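Local coordinates for protein kallistatin (Homo sapiens, PDB 6F4V) that inhibits the serine protease tissue kallikrein as a serpin, forming a stable equimolar complex upon cleavage at its reactive site, at residues I36-C48 / K108-K120. Numbering follows the deposited sequence.
Sequences ISAAYAMLSLGAC and KFLNDTMAVYEAK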
loop_
_atom_site.group_PDB
_atom_site.type_symbol
_atom_site.label_atom_id
_atom_site.label_comp_id
_atom_site.label_asym_id
_atom_site.label_seq_id
_atom_site.Cartn_x
_atom_site.Cartn_y
_atom_site.Cartn_z
ATOM N N ILE A 36 -3.091 -1.566 4.546
ATOM C CA ILE A 36 -3.526 -2.861 5.058
ATOM C C ILE A 36 -3.067 -3.077 6.499
ATOM O O ILE A 36 -3.891 -3.472 7.353
ATOM C CB ILE A 36 -3.103 -4.044 4.147
ATOM C CG1 ILE A 36 -3.683 -3.878 2.724
ATOM C CG2 ILE A 36 -3.528 -5.350 4.781
ATOM C CD1 ILE A 36 -3.114 -4.876 1.719
ATOM N N SER A 37 -1.779 -2.853 6.763
ATOM C CA SER A 37 -1.203 -3.021 8.116
ATOM C C SER A 37 -1.941 -2.181 9.165
ATOM O O SER A 37 -2.330 -2.683 10.241
ATOM C CB SER A 37 0.290 -2.683 8.103
ATOM O OG SER A 37 0.991 -3.635 7.343
ATOM N N ALA A 38 -2.122 -0.893 8.880
ATOM C CA ALA A 38 -2.818 -0.005 9.801
ATOM C C ALA A 38 -4.285 -0.371 10.029
ATOM O O ALA A 38 -4.769 -0.249 11.155
ATOM C CB ALA A 38 -2.716 1.451 9.348
ATOM N N ALA A 39 -4.976 -0.811 8.984
ATOM C CA ALA A 39 -6.370 -1.293 9.129
ATOM C C ALA A 39 -6.461 -2.485 10.082
ATOM O O ALA A 39 -7.290 -2.530 11.005
ATOM C CB ALA A 39 -6.967 -1.636 7.772
ATOM N N TYR A 40 -5.608 -3.454 9.841
ATOM C CA TYR A 40 -5.632 -4.687 10.632
ATOM C C TYR A 40 -5.092 -4.502 12.047
ATOM O O TYR A 40 -5.623 -5.083 12.992
ATOM C CB TYR A 40 -4.968 -5.817 9.855
ATOM C CG TYR A 40 -5.900 -6.397 8.809
ATOM C CD1 TYR A 40 -6.284 -5.673 7.676
ATOM C CD2 TYR A 40 -6.449 -7.658 8.969
ATOM C CE1 TYR A 40 -7.154 -6.200 6.734
ATOM C CE2 TYR A 40 -7.294 -8.197 8.022
ATOM C CZ TYR A 40 -7.662 -7.476 6.923
ATOM O OH TYR A 40 -8.536 -8.050 6.040
ATOM N N ALA A 41 -4.091 -3.637 12.216
ATOM C CA ALA A 41 -3.644 -3.299 13.566
ATOM C C ALA A 41 -4.760 -2.581 14.352
ATOM O O ALA A 41 -5.042 -2.923 15.530
ATOM C CB ALA A 41 -2.386 -2.468 13.514
ATOM N N MET A 42 -5.463 -1.678 13.691
ATOM C CA MET A 42 -6.614 -1.042 14.336
ATOM C C MET A 42 -7.718 -2.050 14.731
ATOM O O MET A 42 -8.224 -2.004 15.863
ATOM C CB MET A 42 -7.185 0.046 13.439
ATOM C CG MET A 42 -8.309 0.836 14.108
ATOM S SD MET A 42 -8.783 2.242 13.082
ATOM C CE MET A 42 -9.694 1.524 11.829
ATOM N N LEU A 43 -8.075 -2.935 13.798
ATOM C CA LEU A 43 -9.033 -4.011 14.050
ATOM C C LEU A 43 -8.667 -4.832 15.278
ATOM O O LEU A 43 -9.571 -5.205 16.061
ATOM C CB LEU A 43 -9.126 -4.937 12.831
ATOM C CG LEU A 43 -10.039 -6.157 12.965
ATOM C CD1 LEU A 43 -11.489 -5.752 13.079
ATOM C CD2 LEU A 43 -9.836 -7.057 11.773
ATOM N N SER A 44 -7.365 -5.112 15.444
ATOM C CA SER A 44 -6.889 -5.931 16.533
ATOM C C SER A 44 -7.192 -5.337 17.883
ATOM O O SER A 44 -7.212 -6.077 18.849
ATOM C CB SER A 44 -5.389 -6.254 16.447
ATOM O OG SER A 44 -4.568 -5.180 16.880
ATOM N N LEU A 45 -7.366 -4.026 17.984
ATOM C CA LEU A 45 -7.813 -3.419 19.270
ATOM C C LEU A 45 -9.129 -3.994 19.773
ATOM O O LEU A 45 -9.359 -3.980 20.976
ATOM C CB LEU A 45 -8.001 -1.904 19.138
ATOM C CG LEU A 45 -6.733 -1.093 18.909
ATOM C CD1 LEU A 45 -7.108 0.276 18.383
ATOM C CD2 LEU A 45 -5.908 -1.003 20.179
ATOM N N GLY A 46 -9.971 -4.451 18.843
ATOM C CA GLY A 46 -11.222 -5.136 19.133
ATOM C C GLY A 46 -11.180 -6.657 19.283
ATOM O O GLY A 46 -12.208 -7.271 19.587
ATOM N N ALA A 47 -10.023 -7.262 19.038
ATOM C CA ALA A 47 -9.835 -8.688 19.169
ATOM C C ALA A 47 -9.292 -8.964 20.559
ATOM O O ALA A 47 -8.671 -8.095 21.183
ATOM C CB ALA A 47 -8.863 -9.202 18.111
ATOM N N CYS A 48 -9.537 -10.174 21.037
ATOM C CA CYS A 48 -9.077 -10.594 22.354
ATOM C C CYS A 48 -8.252 -11.863 22.247
ATOM O O CYS A 48 -8.355 -12.639 21.276
ATOM C CB CYS A 48 -10.259 -10.819 23.292
ATOM S SG CYS A 48 -11.266 -9.344 23.552
ATOM N N LYS A 108 -14.159 1.284 25.355
ATOM C CA LYS A 108 -12.707 1.107 25.310
ATOM C C LYS A 108 -12.196 0.961 23.881
ATOM O O LYS A 108 -11.226 1.597 23.492
ATOM C CB LYS A 108 -12.294 -0.114 26.120
ATOM C CG LYS A 108 -10.793 -0.290 26.267
ATOM C CD LYS A 108 -10.467 -1.634 26.908
ATOM C CE LYS A 108 -9.058 -1.616 27.504
ATOM N NZ LYS A 108 -8.035 -1.115 26.540
ATOM N N PHE A 109 -12.866 0.109 23.111
ATOM C CA PHE A 109 -12.524 -0.067 21.708
ATOM C C PHE A 109 -12.658 1.238 20.945
ATOM O O PHE A 109 -11.738 1.650 20.222
ATOM C CB PHE A 109 -13.424 -1.151 21.100
ATOM C CG PHE A 109 -13.292 -1.291 19.621
ATOM C CD1 PHE A 109 -12.108 -1.777 19.051
ATOM C CD2 PHE A 109 -14.347 -0.926 18.766
ATOM C CE1 PHE A 109 -11.981 -1.908 17.675
ATOM C CE2 PHE A 109 -14.209 -1.053 17.390
ATOM C CZ PHE A 109 -13.033 -1.545 16.846
ATOM N N LEU A 110 -13.792 1.916 21.118
ATOM C CA LEU A 110 -14.007 3.156 20.392
ATOM C C LEU A 110 -12.944 4.201 20.789
ATOM O O LEU A 110 -12.351 4.828 19.927
ATOM C CB LEU A 110 -15.417 3.694 20.611
ATOM C CG LEU A 110 -16.581 2.811 20.146
ATOM C CD1 LEU A 110 -17.897 3.544 20.415
ATOM C CD2 LEU A 110 -16.447 2.470 18.669
ATOM N N ASN A 111 -12.697 4.326 22.089
ATOM C CA ASN A 111 -11.699 5.263 22.619
ATOM C C ASN A 111 -10.276 4.980 22.059
ATOM O O ASN A 111 -9.590 5.901 21.617
ATOM C CB ASN A 111 -11.689 5.202 24.151
ATOM C CG ASN A 111 -10.784 6.254 24.776
ATOM O OD1 ASN A 111 -10.753 7.396 24.313
ATOM N ND2 ASN A 111 -10.058 5.884 25.843
ATOM N N ASP A 112 -9.864 3.714 22.095
ATOM C CA ASP A 112 -8.548 3.281 21.576
ATOM C C ASP A 112 -8.401 3.593 20.077
ATOM O O ASP A 112 -7.360 4.113 19.652
ATOM C CB ASP A 112 -8.307 1.772 21.798
ATOM C CG ASP A 112 -8.084 1.377 23.275
ATOM O OD1 ASP A 112 -7.931 2.233 24.151
ATOM O OD2 ASP A 112 -8.064 0.153 23.542
ATOM N N THR A 113 -9.432 3.307 19.269
ATOM C CA THR A 113 -9.329 3.591 17.829
ATOM C C THR A 113 -9.216 5.092 17.534
ATOM O O THR A 113 -8.496 5.511 16.614
ATOM C CB THR A 113 -10.485 3.017 16.984
ATOM O OG1 THR A 113 -11.734 3.614 17.374
ATOM C CG2 THR A 113 -10.546 1.501 17.113
ATOM N N MET A 114 -9.933 5.898 18.306
ATOM C CA MET A 114 -9.829 7.346 18.165
ATOM C C MET A 114 -8.464 7.857 18.655
ATOM O O MET A 114 -7.840 8.650 17.985
ATOM C CB MET A 114 -10.970 8.033 18.921
ATOM C CG MET A 114 -12.291 7.936 18.183
ATOM S SD MET A 114 -13.671 8.710 19.071
ATOM C CE MET A 114 -14.127 7.390 20.159
ATOM N N ALA A 115 -8.013 7.394 19.815
ATOM C CA ALA A 115 -6.730 7.844 20.383
ATOM C C ALA A 115 -5.534 7.467 19.481
ATOM O O ALA A 115 -4.678 8.302 19.201
ATOM C CB ALA A 115 -6.556 7.275 21.785
ATOM N N VAL A 116 -5.499 6.226 18.986
ATOM C CA VAL A 116 -4.320 5.744 18.251
ATOM C C VAL A 116 -4.411 5.993 16.755
ATOM O O VAL A 116 -3.427 6.403 16.133
ATOM C CB VAL A 116 -4.072 4.240 18.540
ATOM C CG1 VAL A 116 -2.917 3.680 17.727
ATOM C CG2 VAL A 116 -3.764 4.056 20.006
ATOM N N TYR A 117 -5.564 5.699 16.156
ATOM C CA TYR A 117 -5.684 5.735 14.712
ATOM C C TYR A 117 -6.454 6.966 14.232
ATOM O O TYR A 117 -6.700 7.097 13.048
ATOM C CB TYR A 117 -6.291 4.404 14.186
ATOM C CG TYR A 117 -5.359 3.241 14.493
ATOM C CD1 TYR A 117 -5.458 2.529 15.680
ATOM C CD2 TYR A 117 -4.332 2.910 13.621
ATOM C CE1 TYR A 117 -4.579 1.495 15.988
ATOM C CE2 TYR A 117 -3.448 1.883 13.911
ATOM C CZ TYR A 117 -3.556 1.190 15.093
ATOM O OH TYR A 117 -2.641 0.217 15.382
ATOM N N GLU A 118 -6.828 7.848 15.153
ATOM C CA GLU A 118 -7.698 8.996 14.842
ATOM C C GLU A 118 -8.936 8.629 14.051
ATOM O O GLU A 118 -9.339 9.347 13.148
ATOM C CB GLU A 118 -6.889 10.078 14.131
ATOM C CG GLU A 118 -5.693 10.509 14.971
ATOM C CD GLU A 118 -5.356 11.978 14.844
ATOM O OE1 GLU A 118 -4.193 12.287 14.502
ATOM O OE2 GLU A 118 -6.248 12.816 15.103
ATOM N N ALA A 119 -9.528 7.491 14.394
ATOM C CA ALA A 119 -10.709 6.987 13.703
ATOM C C ALA A 119 -11.879 7.997 13.851
ATOM O O ALA A 119 -12.126 8.480 14.940
ATOM C CB ALA A 119 -11.100 5.624 14.263
ATOM N N LYS A 120 -12.515 8.350 12.748
ATOM C CA LYS A 120 -13.774 9.081 12.769
ATOM C C LYS A 120 -14.900 8.073 12.936
ATOM O O LYS A 120 -14.901 7.053 12.264
ATOM C CB LYS A 120 -13.978 9.826 11.456
ATOM C CG LYS A 120 -13.062 11.017 11.227
ATOM C CD LYS A 120 -13.424 11.672 9.890
ATOM C CE LYS A 120 -12.997 13.135 9.784
ATOM N NZ LYS A 120 -11.594 13.260 9.305
HETATM O O HOH W 1 -10.058 -1.948 22.721
#
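Met42 lies across one face of the Tyr117 ring, its CB standing 3.7 Å from the ring centroid and only 10° off the normal, a CH-pi contact. With CG anti to the backbone N (chi1 -175°), the Met42 chain runs past the tyrosine in the opposite direction and brings SD to an oblique position 4.7 Å from the Tyr117 ring centroid, a Met-aromatic contact; SD also packs 3.5 Å from Tyr117 CB. On the opposite face sits Val116 CG1, toward the rim, while Leu45 CD1 meets the ring edge at Tyr117 CE1, 3.7 Å away. Leu45 CD1 also touches Thr113 CG2, which packs over one face of Phe109, toward the rim. In the type I turn from Ser44 to Ala47, Gly46 N lies 3.4 Å from Phe109 CD1, and a CB modelled on Gly46 would come within 2.9 Å of Phe109 CE1. Among polar groups, one water donates to Leu45 O and Asp112 OD2, which also takes a weak salt-bridge hydrogen bond from Lys108 NZ. Tyr117 OH lies 3.3 Å from Ala41 CB and is hydrogen-bonded to His72 ND1 of helix 68-83. Replacing Tyr117 by an alanine would probably leave Met42 and Leu45 without their aromatic partner and His72 ND1 without the hydroxyl it bonds. In the serpin fold, the axes of helix segments 36-44 and 108-117 approach to 10.2 Å and run roughly antiparallel, at 148°; helix 68-83 adjoins Ala41, Leu45 and Tyr117, and strand 159-172 meets Ala38 and Met42.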